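Local coordinates for hypothetical protein TTHA1785 (Thermus thermophilus, PDB 2EPG), which probably joins RNA ends as a manganese-dependent, GTP-using RNA ligase of the RtcB family, at residues 58-63 with 81-86; 345-350 with 354-359. All coordinates share one frame; numbering follows the deposited sequence.

Interaction 1 (58-63 with 81-86); sequences MNVATL and GFPIGG
V60 presents both of its methyl groups to the ring of F82, and the two side chains meet at about a right angle. CG2 sits over one face of the ring, displaced toward the rim, in a CH-pi contact 3.9 Å from the F82 ring centroid and 21° off its normal. The other branch, V60 CG1, lies anti to the backbone N (chi1 172°) and reaches the outer part of the same ring, 3.6 Å from F82 CE2. V60 CG2 also touches P83 CD at 3.8 Å. V60 lies on helix 52-60, and a type I turn from V60 to L63 brings L63 to the same ring. There L63 CD1 approaches F82 CZ obliquely at 3.7 Å, the two side chains coming from opposite directions. Strand 86-90 backs this apolar cluster, with A88 touching both V60 and F82, and F90 touching L63. With F82 cut back to an alanine, V60 CG2 would probably lose the ring face it rests on, and a gap would be likely to open towards L63. P83 opens a type II turn that ends at G86; within it G85 and G86 both face K357, forming a G1 beta bulge where the chain turns a corner into strand 86-90.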
loop_
_atom_site.group_PDB
_atom_site.type_symbol
_atom_site.label_atom_id
_atom_site.label_comp_id
_atom_site.label_asym_id
_atom_site.label_seq_id
_atom_site.Cartn_x
_atom_site.Cartn_y
_atom_site.Cartn_z
HETATM N N MSE A 58 -1.000 -21.743 1.176
HETATM C CA MSE A 58 -1.665 -22.879 1.811
HETATM C C MSE A 58 -1.421 -22.888 3.322
HETATM O O MSE A 58 -2.299 -23.262 4.095
HETATM C CB MSE A 58 -1.188 -24.193 1.178
HETATM C CG MSE A 58 -1.777 -24.436 -0.203
HETATM SE SE MSE A 58 -0.798 -25.765 -1.245
HETATM C CE MSE A 58 -1.535 -27.354 -0.419
ATOM N N ASN A 59 -0.232 -22.464 3.743
ATOM C CA ASN A 59 0.097 -22.418 5.171
ATOM C C ASN A 59 -0.796 -21.383 5.866
ATOM O O ASN A 59 -1.277 -21.598 6.976
ATOM C CB ASN A 59 1.565 -22.033 5.368
ATOM C CG ASN A 59 2.535 -23.069 4.814
ATOM O OD1 ASN A 59 3.700 -22.761 4.586
ATOM N ND2 ASN A 59 2.073 -24.288 4.618
ATOM N N VAL A 60 -1.005 -20.254 5.203
ATOM C CA VAL A 60 -1.847 -19.192 5.741
ATOM C C VAL A 60 -3.215 -19.786 6.067
ATOM O O VAL A 60 -3.778 -19.515 7.123
ATOM C CB VAL A 60 -1.997 -18.048 4.712
ATOM C CG1 VAL A 60 -3.046 -17.033 5.191
ATOM C CG2 VAL A 60 -0.641 -17.362 4.502
ATOM N N ALA A 61 -3.725 -20.618 5.162
ATOM C CA ALA A 61 -5.027 -21.260 5.323
ATOM C C ALA A 61 -5.132 -22.218 6.511
ATOM O O ALA A 61 -6.223 -22.705 6.813
ATOM C CB ALA A 61 -5.400 -21.998 4.027
ATOM N N THR A 62 -4.007 -22.512 7.170
ATOM C CA THR A 62 -4.025 -23.401 8.339
ATOM C C THR A 62 -4.278 -22.612 9.637
ATOM O O THR A 62 -4.539 -23.203 10.679
ATOM C CB THR A 62 -2.680 -24.139 8.539
ATOM O OG1 THR A 62 -1.659 -23.176 8.856
ATOM C CG2 THR A 62 -2.275 -24.905 7.281
ATOM N N LEU A 63 -4.208 -21.285 9.572
ATOM C CA LEU A 63 -4.400 -20.443 10.762
ATOM C C LEU A 63 -5.836 -20.357 11.293
ATOM O O LEU A 63 -6.794 -20.317 10.525
ATOM C CB LEU A 63 -3.834 -19.049 10.491
ATOM C CG LEU A 63 -2.319 -19.122 10.247
ATOM C CD1 LEU A 63 -1.763 -17.767 9.841
ATOM C CD2 LEU A 63 -1.639 -19.604 11.520
ATOM N N GLY A 81 6.608 -15.855 6.041
ATOM C CA GLY A 81 5.409 -16.512 6.546
ATOM C C GLY A 81 4.298 -16.446 5.511
ATOM O O GLY A 81 4.032 -17.428 4.815
ATOM N N PHE A 82 3.639 -15.291 5.423
ATOM C CA PHE A 82 2.574 -15.087 4.439
ATOM C C PHE A 82 3.255 -14.731 3.128
ATOM O O PHE A 82 4.354 -14.159 3.131
ATOM C CB PHE A 82 1.677 -13.900 4.823
ATOM C CG PHE A 82 0.706 -14.182 5.941
ATOM C CD1 PHE A 82 1.144 -14.667 7.164
ATOM C CD2 PHE A 82 -0.656 -13.940 5.767
ATOM C CE1 PHE A 82 0.239 -14.906 8.198
ATOM C CE2 PHE A 82 -1.568 -14.179 6.798
ATOM C CZ PHE A 82 -1.123 -14.659 8.007
ATOM N N PRO A 83 2.634 -15.070 1.983
ATOM C CA PRO A 83 3.284 -14.707 0.718
ATOM C C PRO A 83 3.062 -13.227 0.427
ATOM O O PRO A 83 2.123 -12.616 0.940
ATOM C CB PRO A 83 2.574 -15.590 -0.305
ATOM C CG PRO A 83 1.180 -15.692 0.271
ATOM C CD PRO A 83 1.481 -15.955 1.738
ATOM N N ILE A 84 3.945 -12.633 -0.367
ATOM C CA ILE A 84 3.771 -11.241 -0.740
ATOM C C ILE A 84 2.687 -11.302 -1.803
ATOM O O ILE A 84 2.710 -12.180 -2.670
ATOM C CB ILE A 84 5.070 -10.645 -1.304
ATOM C CG1 ILE A 84 6.146 -10.672 -0.206
ATOM C CG2 ILE A 84 4.814 -9.206 -1.790
ATOM C CD1 ILE A 84 7.519 -10.199 -0.639
ATOM N N GLY A 85 1.721 -10.395 -1.707
ATOM C CA GLY A 85 0.601 -10.391 -2.625
ATOM C C GLY A 85 -0.581 -11.095 -1.956
ATOM O O GLY A 85 -1.608 -11.329 -2.577
ATOM N N GLY A 86 -0.445 -11.424 -0.676
ATOM C CA GLY A 86 -1.518 -12.122 0.008
ATOM C C GLY A 86 -2.563 -11.280 0.729
ATOM O O GLY A 86 -2.291 -10.176 1.180
#

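Interaction 2 (345-350 with 354-359); sequences EEHRGR and VHRKGA
The beta hairpin of strands 332-347 and 350-357 carries a buried salt bridge between E345 on its first strand and R356 on its second. The arginine grips the carboxylate end-on: R356 NH1 donates to E345 OE1 at 2.9 Å, and R356 NH2 donates to E345 OE2, also at 2.9 Å. Both oxygens lie near the guanidinium plane, but the two flat groups are twisted 37° apart; NH1 meets the syn lone pair of OE1, whereas NH2 meets OE2 on its syn side but out of the carboxylate plane. E345 OE1 has a second donor, H347 NE2, at 2.8 Å on its anti lone pair, with the oxygen in the plane of the imidazole. H347 gets there with CG beside its own backbone N (chi1 -64°). V354 packs against both groups: its CG1 lies over the centre of the R356 guanidinium, and V354 CG2 touches H347 CD2 at 3.8 Å. Outside the pair, R356 NE bonds to S407 OG and R356 NH1 also reaches the carbonyl O of F405. With arginine and histidine both donating to it, the buried carboxylate is probably stabilised in its charged form, and its rotation is probably restrained by donors on the syn and anti sides of OE1.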
loop_
_atom_site.group_PDB
_atom_site.type_symbol
_atom_site.label_atom_id
_atom_site.label_comp_id
_atom_site.label_asym_id
_atom_site.label_seq_id
_atom_site.Cartn_x
_atom_site.Cartn_y
_atom_site.Cartn_z
ATOM N N GLU A 345 -12.574 -4.607 8.829
ATOM C CA GLU A 345 -13.523 -4.204 7.800
ATOM C C GLU A 345 -14.780 -5.077 7.836
ATOM O O GLU A 345 -14.784 -6.152 8.438
ATOM C CB GLU A 345 -12.862 -4.319 6.423
ATOM C CG GLU A 345 -11.632 -3.442 6.235
ATOM C CD GLU A 345 -10.937 -3.663 4.896
ATOM O OE1 GLU A 345 -11.333 -4.582 4.123
ATOM O OE2 GLU A 345 -9.977 -2.911 4.619
ATOM N N GLU A 346 -15.842 -4.589 7.204
ATOM C CA GLU A 346 -17.106 -5.309 7.117
ATOM C C GLU A 346 -17.113 -6.127 5.838
ATOM O O GLU A 346 -17.028 -5.567 4.748
ATOM C CB GLU A 346 -18.287 -4.343 7.056
ATOM C CG GLU A 346 -18.508 -3.526 8.311
ATOM C CD GLU A 346 -18.918 -4.384 9.492
ATOM O OE1 GLU A 346 -18.288 -4.227 10.568
ATOM O OE2 GLU A 346 -19.864 -5.206 9.340
ATOM N N HIS A 347 -17.209 -7.447 5.994
ATOM C CA HIS A 347 -17.262 -8.408 4.884
ATOM C C HIS A 347 -18.166 -9.549 5.353
ATOM O O HIS A 347 -18.053 -10.009 6.492
ATOM C CB HIS A 347 -15.875 -8.973 4.570
ATOM C CG HIS A 347 -14.898 -7.955 4.075
ATOM N ND1 HIS A 347 -14.947 -7.425 2.800
ATOM C CD2 HIS A 347 -13.836 -7.373 4.683
ATOM C CE1 HIS A 347 -13.958 -6.564 2.647
ATOM N NE2 HIS A 347 -13.268 -6.515 3.775
ATOM N N ARG A 348 -19.070 -9.982 4.478
ATOM C CA ARG A 348 -20.014 -11.062 4.768
ATOM C C ARG A 348 -20.873 -10.704 5.978
ATOM O O ARG A 348 -21.185 -11.555 6.816
ATOM C CB ARG A 348 -19.249 -12.351 5.037
ATOM C CG ARG A 348 -18.100 -12.597 4.072
ATOM C CD ARG A 348 -18.387 -13.743 3.131
ATOM N NE ARG A 348 -17.369 -13.862 2.096
ATOM C CZ ARG A 348 -16.418 -14.787 2.090
ATOM N NH1 ARG A 348 -15.536 -14.813 1.100
ATOM N NH2 ARG A 348 -16.347 -15.681 3.070
ATOM N N GLY A 349 -21.234 -9.429 6.070
ATOM C CA GLY A 349 -22.041 -8.949 7.174
ATOM C C GLY A 349 -21.369 -8.997 8.533
ATOM O O GLY A 349 -22.038 -8.837 9.548
ATOM N N ARG A 350 -20.058 -9.221 8.577
ATOM C CA ARG A 350 -19.353 -9.292 9.865
ATOM C C ARG A 350 -18.095 -8.427 9.901
ATOM O O ARG A 350 -17.581 -8.000 8.864
ATOM C CB ARG A 350 -18.952 -10.734 10.183
ATOM C CG ARG A 350 -20.115 -11.663 10.503
ATOM C CD ARG A 350 -19.660 -13.102 10.754
ATOM N NE ARG A 350 -19.181 -13.767 9.541
ATOM C CZ ARG A 350 -19.946 -14.065 8.487
ATOM N NH1 ARG A 350 -19.419 -14.669 7.432
ATOM N NH2 ARG A 350 -21.238 -13.762 8.482
ATOM N N VAL A 354 -8.608 -7.887 8.087
ATOM C CA VAL A 354 -8.020 -8.256 6.803
ATOM C C VAL A 354 -6.536 -7.927 6.698
ATOM O O VAL A 354 -6.157 -6.751 6.739
ATOM C CB VAL A 354 -8.751 -7.547 5.638
ATOM C CG1 VAL A 354 -8.209 -8.050 4.283
ATOM C CG2 VAL A 354 -10.250 -7.792 5.751
ATOM N N HIS A 355 -5.713 -8.974 6.559
ATOM C CA HIS A 355 -4.270 -8.830 6.422
ATOM C C HIS A 355 -3.994 -8.683 4.927
ATOM O O HIS A 355 -4.465 -9.490 4.103
ATOM C CB HIS A 355 -3.506 -10.082 6.900
ATOM C CG HIS A 355 -3.549 -10.324 8.379
ATOM N ND1 HIS A 355 -4.664 -10.814 9.027
ATOM C CD2 HIS A 355 -2.586 -10.196 9.326
ATOM C CE1 HIS A 355 -4.384 -10.982 10.310
ATOM N NE2 HIS A 355 -3.129 -10.616 10.517
ATOM N N ARG A 356 -3.223 -7.663 4.585
ATOM C CA ARG A 356 -2.866 -7.418 3.200
ATOM C C ARG A 356 -1.396 -7.089 3.178
ATOM O O ARG A 356 -0.984 -6.075 3.727
ATOM C CB ARG A 356 -3.660 -6.233 2.612
ATOM C CG ARG A 356 -5.185 -6.443 2.483
ATOM C CD ARG A 356 -5.825 -5.385 1.555
ATOM N NE ARG A 356 -7.270 -5.549 1.407
ATOM C CZ ARG A 356 -8.181 -5.019 2.225
ATOM N NH1 ARG A 356 -9.471 -5.235 2.006
ATOM N NH2 ARG A 356 -7.813 -4.273 3.263
ATOM N N LYS A 357 -0.605 -7.960 2.569
ATOM C CA LYS A 357 0.828 -7.731 2.450
ATOM C C LYS A 357 1.086 -7.680 0.965
ATOM O O LYS A 357 0.919 -8.689 0.273
ATOM C CB LYS A 357 1.651 -8.874 3.053
ATOM C CG LYS A 357 3.138 -8.504 3.166
ATOM C CD LYS A 357 4.095 -9.690 3.110
ATOM C CE LYS A 357 3.729 -10.799 4.059
ATOM N NZ LYS A 357 4.811 -11.810 4.193
ATOM N N GLY A 358 1.489 -6.515 0.472
ATOM C CA GLY A 358 1.735 -6.374 -0.954
ATOM C C GLY A 358 0.448 -6.537 -1.749
ATOM O O GLY A 358 0.408 -7.225 -2.768
ATOM N N ALA A 359 -0.616 -5.926 -1.253
ATOM C CA ALA A 359 -1.914 -5.972 -1.909
ATOM C C ALA A 359 -2.623 -4.743 -1.379
ATOM O O ALA A 359 -2.264 -4.215 -0.318
ATOM C CB ALA A 359 -2.674 -7.240 -1.534
#

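Overall arrangement
Both interactions are buried, but they differ in chemistry. Interaction 1 is wholly apolar, packing helix 52-60 and the turn after it against the loop before strand 86-90, whereas interaction 2 is largely polar, tying together the two strands of one hairpin through charge and hydrogen bonds. Their centres are 14 Å apart, and strand 86-90, which continues from segment 81-86, pairs antiparallel with strand 350-357, which carries 354-357. The segments 81-86 and 354-359 meet directly: K357 NZ probably bonds to the carbonyl O of F82, and G85 N to the carbonyl O of K357. Both approach N340, predicted to bind GMP: its side chain is about 7 Å from that of R356 and about 9 Å from that of F82.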